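Side-chain contacts in conserved domain protein (Porphyromonas gingivalis, PDB 3PNN), which probably transfers sugar groups to form glycosidic linkages, as a cytoplasmic glycosyltransferase with a Rossmann-like alpha/beta/alpha fold: residues T34-D37 and Y38-D42; F53-R56 and H57-K61; E62-E65 and K66-K70. All coordinates share one frame; numbering follows the deposited sequence.

Contact 1: residues T34-D37 and Y38-D42; sequences TIMD and YSVYD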
loop_
_atom_site.group_PDB
_atom_site.type_symbol
_atom_site.label_atom_id
_atom_site.label_comp_id
_atom_site.label_asym_id
_atom_site.label_seq_id
_atom_site.Cartn_x
_atom_site.Cartn_y
_atom_site.Cartn_z
ATOM N N THR A 34 -2.776 10.352 13.644
ATOM C CA THR A 34 -3.088 10.187 12.228
ATOM C C THR A 34 -3.346 8.723 11.874
ATOM O O THR A 34 -3.022 7.824 12.642
ATOM C CB THR A 34 -1.911 10.647 11.357
ATOM O OG1 THR A 34 -0.796 9.770 11.580
ATOM C CG2 THR A 34 -1.503 12.089 11.730
ATOM N N ILE A 35 -3.901 8.480 10.693
ATOM C CA ILE A 35 -4.088 7.101 10.244
ATOM C C ILE A 35 -2.757 6.354 10.213
ATOM O O ILE A 35 -2.674 5.199 10.642
ATOM C CB ILE A 35 -4.768 7.047 8.875
ATOM C CG1 ILE A 35 -6.251 7.392 9.043
ATOM C CG2 ILE A 35 -4.616 5.649 8.257
ATOM C CD1 ILE A 35 -6.985 7.548 7.754
HETATM N N MSE A 36 -1.712 7.018 9.721
HETATM C CA MSE A 36 -0.383 6.416 9.697
HETATM C C MSE A 36 0.046 5.949 11.088
HETATM O O MSE A 36 0.642 4.876 11.240
HETATM C CB MSE A 36 0.657 7.390 9.123
HETATM C CG MSE A 36 2.079 6.853 9.240
HETATM SE SE MSE A 36 3.383 8.240 8.847
HETATM C CE MSE A 36 2.838 8.535 7.015
ATOM N N ASP A 37 -0.258 6.759 12.097
ATOM C CA ASP A 37 0.041 6.413 13.487
ATOM C C ASP A 37 -0.602 5.093 13.915
ATOM O O ASP A 37 0.035 4.289 14.599
ATOM C CB ASP A 37 -0.433 7.513 14.451
ATOM C CG ASP A 37 0.405 8.795 14.360
ATOM O OD1 ASP A 37 1.561 8.748 13.873
ATOM O OD2 ASP A 37 -0.113 9.849 14.782
ATOM N N TYR A 38 -1.871 4.888 13.562
ATOM C CA TYR A 38 -2.523 3.596 13.866
ATOM C C TYR A 38 -1.786 2.435 13.191
ATOM O O TYR A 38 -1.591 1.388 13.808
ATOM C CB TYR A 38 -4.014 3.617 13.487
ATOM C CG TYR A 38 -4.772 4.499 14.444
ATOM C CD1 TYR A 38 -5.309 3.977 15.624
ATOM C CD2 TYR A 38 -4.889 5.870 14.211
ATOM C CE1 TYR A 38 -5.967 4.793 16.536
ATOM C CE2 TYR A 38 -5.559 6.699 15.123
ATOM C CZ TYR A 38 -6.084 6.156 16.277
ATOM O OH TYR A 38 -6.732 6.971 17.194
ATOM N N SER A 39 -1.340 2.631 11.953
ATOM C CA SER A 39 -0.593 1.566 11.255
ATOM C C SER A 39 0.703 1.230 11.971
ATOM O O SER A 39 1.028 0.057 12.161
ATOM C CB SER A 39 -0.277 1.966 9.815
ATOM O OG SER A 39 -1.464 1.975 9.042
ATOM N N VAL A 40 1.452 2.262 12.352
ATOM C CA VAL A 40 2.726 2.047 13.024
ATOM C C VAL A 40 2.512 1.387 14.379
ATOM O O VAL A 40 3.218 0.446 14.733
ATOM C CB VAL A 40 3.547 3.357 13.156
ATOM C CG1 VAL A 40 4.805 3.121 14.007
ATOM C CG2 VAL A 40 3.901 3.886 11.761
ATOM N N TYR A 41 1.530 1.873 15.133
ATOM C CA TYR A 41 1.196 1.259 16.417
ATOM C C TYR A 41 0.902 -0.240 16.249
ATOM O O TYR A 41 1.411 -1.083 17.003
ATOM C CB TYR A 41 -0.006 1.987 17.041
ATOM C CG TYR A 41 -0.295 1.605 18.476
ATOM C CD1 TYR A 41 0.331 2.270 19.537
ATOM C CD2 TYR A 41 -1.193 0.596 18.774
ATOM C CE1 TYR A 41 0.066 1.931 20.848
ATOM C CE2 TYR A 41 -1.459 0.241 20.089
ATOM C CZ TYR A 41 -0.825 0.912 21.119
ATOM O OH TYR A 41 -1.093 0.566 22.422
ATOM N N ASP A 42 0.061 -0.580 15.278
ATOM C CA ASP A 42 -0.295 -1.991 15.091
ATOM C C ASP A 42 0.880 -2.800 14.544
ATOM O O ASP A 42 1.042 -3.970 14.890
ATOM C CB ASP A 42 -1.533 -2.141 14.195
ATOM C CG ASP A 42 -2.833 -1.853 14.951
ATOM O OD1 ASP A 42 -2.852 -2.027 16.189
ATOM O OD2 ASP A 42 -3.829 -1.474 14.306
#

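Contact 2: residues F53-R56 and H57-K61; sequences FVIR and HSFEK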
loop_
_atom_site.group_PDB
_atom_site.type_symbol
_atom_site.label_atom_id
_atom_site.label_comp_id
_atom_site.label_asym_id
_atom_site.label_seq_id
_atom_site.Cartn_x
_atom_site.Cartn_y
_atom_site.Cartn_z
ATOM N N PHE A 53 10.319 4.441 5.273
ATOM C CA PHE A 53 9.399 5.317 4.552
ATOM C C PHE A 53 10.038 5.732 3.247
ATOM O O PHE A 53 11.171 6.213 3.244
ATOM C CB PHE A 53 9.105 6.597 5.356
ATOM C CG PHE A 53 8.423 6.334 6.679
ATOM C CD1 PHE A 53 7.035 6.251 6.748
ATOM C CD2 PHE A 53 9.172 6.155 7.835
ATOM C CE1 PHE A 53 6.392 6.007 7.970
ATOM C CE2 PHE A 53 8.544 5.902 9.067
ATOM C CZ PHE A 53 7.154 5.829 9.130
ATOM N N VAL A 54 9.322 5.568 2.138
ATOM C CA VAL A 54 9.759 6.248 0.918
ATOM C C VAL A 54 9.037 7.598 0.842
ATOM O O VAL A 54 7.808 7.656 0.892
ATOM C CB VAL A 54 9.527 5.413 -0.361
ATOM C CG1 VAL A 54 8.073 4.962 -0.472
ATOM C CG2 VAL A 54 9.985 6.202 -1.601
ATOM N N ILE A 55 9.813 8.673 0.762
ATOM C CA ILE A 55 9.274 10.024 0.656
ATOM C C ILE A 55 9.986 10.728 -0.499
ATOM O O ILE A 55 10.657 10.074 -1.302
ATOM C CB ILE A 55 9.479 10.825 1.965
ATOM C CG1 ILE A 55 10.968 10.990 2.284
ATOM C CG2 ILE A 55 8.748 10.162 3.149
ATOM C CD1 ILE A 55 11.227 12.121 3.315
ATOM N N ARG A 56 9.840 12.051 -0.600
ATOM C CA ARG A 56 10.633 12.816 -1.563
ATOM C C ARG A 56 11.403 13.916 -0.843
ATOM O O ARG A 56 11.005 14.346 0.232
ATOM C CB ARG A 56 9.744 13.375 -2.682
ATOM C CG ARG A 56 8.866 12.287 -3.292
ATOM C CD ARG A 56 8.114 12.718 -4.559
ATOM N NE ARG A 56 7.262 11.611 -5.000
ATOM C CZ ARG A 56 5.971 11.722 -5.314
ATOM N NH1 ARG A 56 5.370 12.914 -5.295
ATOM N NH2 ARG A 56 5.289 10.639 -5.675
ATOM N N HIS A 57 12.514 14.359 -1.427
ATOM C CA HIS A 57 13.337 15.376 -0.784
ATOM C C HIS A 57 12.567 16.680 -0.565
ATOM O O HIS A 57 12.832 17.398 0.394
ATOM C CB HIS A 57 14.596 15.661 -1.609
ATOM C CG HIS A 57 15.611 14.562 -1.556
ATOM N ND1 HIS A 57 16.332 14.270 -0.417
ATOM C CD2 HIS A 57 16.031 13.690 -2.503
ATOM C CE1 HIS A 57 17.147 13.259 -0.663
ATOM N NE2 HIS A 57 16.986 12.890 -1.922
ATOM N N SER A 58 11.612 16.970 -1.449
ATOM C CA SER A 58 10.850 18.223 -1.375
ATOM C C SER A 58 10.098 18.428 -0.056
ATOM O O SER A 58 9.763 19.558 0.297
ATOM C CB SER A 58 9.874 18.347 -2.554
ATOM O OG SER A 58 8.746 17.512 -2.383
ATOM N N PHE A 59 9.828 17.353 0.676
ATOM C CA PHE A 59 9.173 17.508 1.975
ATOM C C PHE A 59 9.907 16.777 3.100
ATOM O O PHE A 59 9.329 16.463 4.136
ATOM C CB PHE A 59 7.681 17.124 1.918
ATOM C CG PHE A 59 7.409 15.697 1.498
ATOM C CD1 PHE A 59 7.201 14.715 2.442
ATOM C CD2 PHE A 59 7.303 15.356 0.157
ATOM C CE1 PHE A 59 6.914 13.402 2.069
ATOM C CE2 PHE A 59 7.031 14.049 -0.228
ATOM C CZ PHE A 59 6.826 13.067 0.731
ATOM N N GLU A 60 11.196 16.539 2.897
ATOM C CA GLU A 60 11.977 15.786 3.863
ATOM C C GLU A 60 12.079 16.531 5.194
ATOM O O GLU A 60 11.925 15.936 6.258
ATOM C CB GLU A 60 13.367 15.503 3.306
ATOM C CG GLU A 60 14.330 14.912 4.296
ATOM C CD GLU A 60 15.735 14.800 3.721
ATOM O OE1 GLU A 60 15.959 15.284 2.586
ATOM O OE2 GLU A 60 16.610 14.226 4.402
ATOM N N LYS A 61 12.340 17.830 5.137
ATOM C CA LYS A 61 12.517 18.592 6.379
ATOM C C LYS A 61 11.310 18.457 7.300
ATOM O O LYS A 61 11.448 18.163 8.494
ATOM C CB LYS A 61 12.818 20.071 6.099
ATOM C CG LYS A 61 13.101 20.868 7.364
ATOM C CD LYS A 61 13.322 22.349 7.054
ATOM C CE LYS A 61 13.470 23.168 8.327
ATOM N NZ LYS A 61 13.717 24.613 8.031
#

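Contact 3: residues E62-E65 and K66-K70; sequences EFRE and KILTK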
loop_
_atom_site.group_PDB
_atom_site.type_symbol
_atom_site.label_atom_id
_atom_site.label_comp_id
_atom_site.label_asym_id
_atom_site.label_seq_id
_atom_site.Cartn_x
_atom_site.Cartn_y
_atom_site.Cartn_z
ATOM N N GLU A 62 10.117 18.683 6.760
ATOM C CA GLU A 62 8.927 18.603 7.595
ATOM C C GLU A 62 8.604 17.169 7.964
ATOM O O GLU A 62 8.065 16.912 9.043
ATOM C CB GLU A 62 7.736 19.293 6.923
ATOM C CG GLU A 62 8.023 20.784 6.690
ATOM C CD GLU A 62 6.791 21.618 6.370
ATOM O OE1 GLU A 62 5.835 21.086 5.773
ATOM O OE2 GLU A 62 6.791 22.827 6.705
ATOM N N PHE A 63 8.926 16.227 7.080
ATOM C CA PHE A 63 8.679 14.827 7.415
ATOM C C PHE A 63 9.498 14.460 8.656
ATOM O O PHE A 63 8.998 13.826 9.582
ATOM C CB PHE A 63 9.024 13.887 6.250
ATOM C CG PHE A 63 8.377 12.527 6.366
ATOM C CD1 PHE A 63 7.130 12.292 5.797
ATOM C CD2 PHE A 63 9.010 11.491 7.053
ATOM C CE1 PHE A 63 6.514 11.043 5.907
ATOM C CE2 PHE A 63 8.404 10.236 7.172
ATOM C CZ PHE A 63 7.159 10.015 6.594
ATOM N N ARG A 64 10.762 14.870 8.669
ATOM C CA ARG A 64 11.619 14.586 9.813
ATOM C C ARG A 64 11.084 15.288 11.063
ATOM O O ARG A 64 11.034 14.700 12.136
ATOM C CB ARG A 64 13.059 15.022 9.533
ATOM C CG ARG A 64 13.781 14.195 8.442
ATOM C CD ARG A 64 15.189 14.757 8.202
ATOM N NE ARG A 64 15.956 13.994 7.216
ATOM C CZ ARG A 64 16.623 12.880 7.498
ATOM N NH1 ARG A 64 16.591 12.392 8.733
ATOM N NH2 ARG A 64 17.307 12.246 6.545
ATOM N N GLU A 65 10.664 16.540 10.914
ATOM C CA GLU A 65 10.208 17.328 12.064
ATOM C C GLU A 65 8.900 16.830 12.668
ATOM O O GLU A 65 8.759 16.739 13.889
ATOM C CB GLU A 65 10.006 18.794 11.660
ATOM C CG GLU A 65 11.270 19.567 11.370
ATOM C CD GLU A 65 10.970 20.986 10.904
ATOM O OE1 GLU A 65 9.774 21.366 10.874
ATOM O OE2 GLU A 65 11.926 21.716 10.563
ATOM N N LYS A 66 7.935 16.533 11.808
ATOM C CA LYS A 66 6.570 16.292 12.262
ATOM C C LYS A 66 6.218 14.813 12.355
ATOM O O LYS A 66 5.310 14.443 13.091
ATOM C CB LYS A 66 5.566 16.975 11.317
ATOM C CG LYS A 66 5.547 18.516 11.368
ATOM C CD LYS A 66 4.551 19.051 10.335
ATOM C CE LYS A 66 4.084 20.468 10.649
ATOM N NZ LYS A 66 5.185 21.451 10.552
ATOM N N ILE A 67 6.907 13.967 11.599
ATOM C CA ILE A 67 6.539 12.549 11.577
ATOM C C ILE A 67 7.583 11.630 12.222
ATOM O O ILE A 67 7.254 10.848 13.117
ATOM C CB ILE A 67 6.166 12.092 10.151
ATOM C CG1 ILE A 67 4.946 12.899 9.667
ATOM C CG2 ILE A 67 5.902 10.574 10.111
ATOM C CD1 ILE A 67 4.346 12.422 8.364
ATOM N N LEU A 68 8.836 11.718 11.789
ATOM C CA LEU A 68 9.861 10.840 12.363
ATOM C C LEU A 68 10.020 11.018 13.872
ATOM O O LEU A 68 10.375 10.074 14.580
ATOM C CB LEU A 68 11.219 11.021 11.679
ATOM C CG LEU A 68 11.329 10.350 10.310
ATOM C CD1 LEU A 68 12.803 10.178 9.929
ATOM C CD2 LEU A 68 10.604 9.003 10.298
ATOM N N THR A 69 9.780 12.230 14.362
ATOM C CA THR A 69 9.928 12.505 15.786
ATOM C C THR A 69 8.904 11.712 16.599
ATOM O O THR A 69 9.106 11.454 17.787
ATOM C CB THR A 69 9.723 13.991 16.097
ATOM O OG1 THR A 69 8.503 14.434 15.482
ATOM C CG2 THR A 69 10.890 14.815 15.571
ATOM N N LYS A 70 7.800 11.333 15.966
ATOM C CA LYS A 70 6.776 10.558 16.675
ATOM C C LYS A 70 7.236 9.124 16.950
ATOM O O LYS A 70 6.838 8.519 17.952
ATOM C CB LYS A 70 5.454 10.548 15.893
ATOM C CG LYS A 70 4.712 11.892 15.893
ATOM C CD LYS A 70 3.300 11.795 15.280
ATOM C CE LYS A 70 3.347 11.598 13.769
ATOM N NZ LYS A 70 1.976 11.540 13.147
#

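Contact 1: residues T34-D37 and Y38-D42
A capping box opens helix 35-46, and directly behind it T34 O meets Y38 in the first turn. T34 is the N-cap: its OG1 accepts from D37 N at 3.1 Å, and D37 returns the favour, its OD2 taking T34 N at 2.9 Å from above the carboxylate plane. The backbone ladder then begins with a fairly long bond, Y38 N to T34 O at 3.3 Å, and the rungs shorten along the helix until Y41 N reaches D37 O at 2.9 Å.

Y38 does more than continue the ladder. Its CG stands beside its own backbone N (chi1 -71°), which turns the ring back along the helix toward the cap. There CD2 comes within 3.1 Å of T34 O, and that oxygen lies at the ring edge, close to the ring plane. The same carbonyl thus faces a peptide N-H and an aromatic C-H. Y298 packs on the Y38 ring edge-to-face.

The selenomethionine M36 touches V40 one turn on, CG to CG2 at 4.3 Å; V40 CG2 also sits near M36 O. These two side chains look toward strand 50-55 and helix 60-71.

The remaining carboxylate oxygen, D37 OD1, is engaged by Y71 OH and the ammonium of K70. With a peptide N-H on OD2 and the positive end of the helix dipole close by, a buried D37 is probably kept ionised, its negative charge balanced by the helix start and K70 together.

Contact 2: residues F53-R56 and H57-K61
F59 folds its ring back against I55 and R56 at the turn from strand 50-55 into helix 60-71, part of the beta-alpha-beta topology of the Rossmann-like core. F59 is the N-cap residue. At its CB the side chain sets off with CG tucked between the N and C sides of the backbone (chi1 60°), which lays the ring across the end of the strand. CG and CD2 pass R56 O, which is 3.8 Å from F59 CD2 and lies above the ring, nearer its border than its middle. Further out, F59 CE2 meets the backbone and side chain of R56, with R56 CB at 3.7 Å. At the tip F59 CZ lies 3.4 Å from R56 N, and on the other flank F59 CE1 packs on I55 CB at 3.6 Å with I55 CG2 a little beyond. The ring therefore bridges two consecutive residues, I55 CB and CG2 on one flank and the start of the arginine chain on the other.

R56 O has a second role: it accepts F59 N at 3.3 Å, the donor standing well above the carbonyl plane, and so closes the short turn. The extended R56 chain continues past the ring to Q82, and its NH2 also bonds a bound glycerol, probably from the crystallisation liquor.

I55 sends CD1 the other way, to E60 CA at 3.8 Å in the first turn of the helix, where the two side chains run nearly perpendicular. E60 OE2 is taken by R64, and the H57 ring stacks on F81. H57 ND1 reaches E60 OE1 at 3.2 Å, with the oxygen almost in the imidazole plane but the N-H arriving from above the carboxylate plane.

Contact 3: residues E62-E65 and K66-K70
F63 O is gripped by two peptide N-H groups, I67 N at 2.9 Å and L68 N at 3.1 Å, where helix 60-71 widens into a pi-type turn. The bond to L68, five residues on, is the straighter of the two (164° at the hydrogen, against 145° for I67). Just before the widening, K66 N still makes a regular helical bond to E62 O at 2.8 Å.

The inner side of this turn is apolar. F63 CG lies anti to the backbone N (chi1 -161°), swinging the ring along the helix beneath I67. I67 CB stands over the middle of the ring face, 4.1 Å from the F63 centroid, a CH-pi contact. Both branches spread across the same ring: I67 CD1 reaches F63 CE1 at 3.6 Å, and CG2 settles above CE2 and CZ. L68 arrives differently, at the ring edge, where its CD2 is 4.0 Å from F63 CE2. Beyond them, strands 50-55 and 77-81 close over this side, I55, F53 and L79 all touching F63 or L68.

On the outer side, T69 OG1 donates to E65 O at 2.8 Å, coming from above the carbonyl plane, while T69 CG2 rests near R64 O. E62 OE2 and K66 NZ lie 4.4 Å apart, beyond salt-bridge distance, and E62 OE1 is taken by L22 N. R64 NE makes a salt bridge back to E60 OE2.

Chemically, F63 O takes two N-H groups and E65 O a threonine hydroxyl, so both carbonyls have a donor across the widened turn. The nearby carboxylates of E62 and E65 probably favour the charged form of K66.

How the contacts relate
From the N terminus the three contacts come in series; the two segments of each are consecutive, so no long loop is closed and none encloses or crosses another. Contact 1 starts helix 35-46, after strand 7-11. The chain then enters strand 50-55, whose end turns into helix 60-71 at contact 2, and contact 3 runs through most of that helix. In space they converge. M36 SE of contact 1 packs on F53 of the strand and on I67 of contact 3, beside the polar tie from D37 to K70. F63 lies against I55 and F53 of contact 2. Two neighbouring helices and the strand that links them in the chain are thereby joined within the Rossmann-like core.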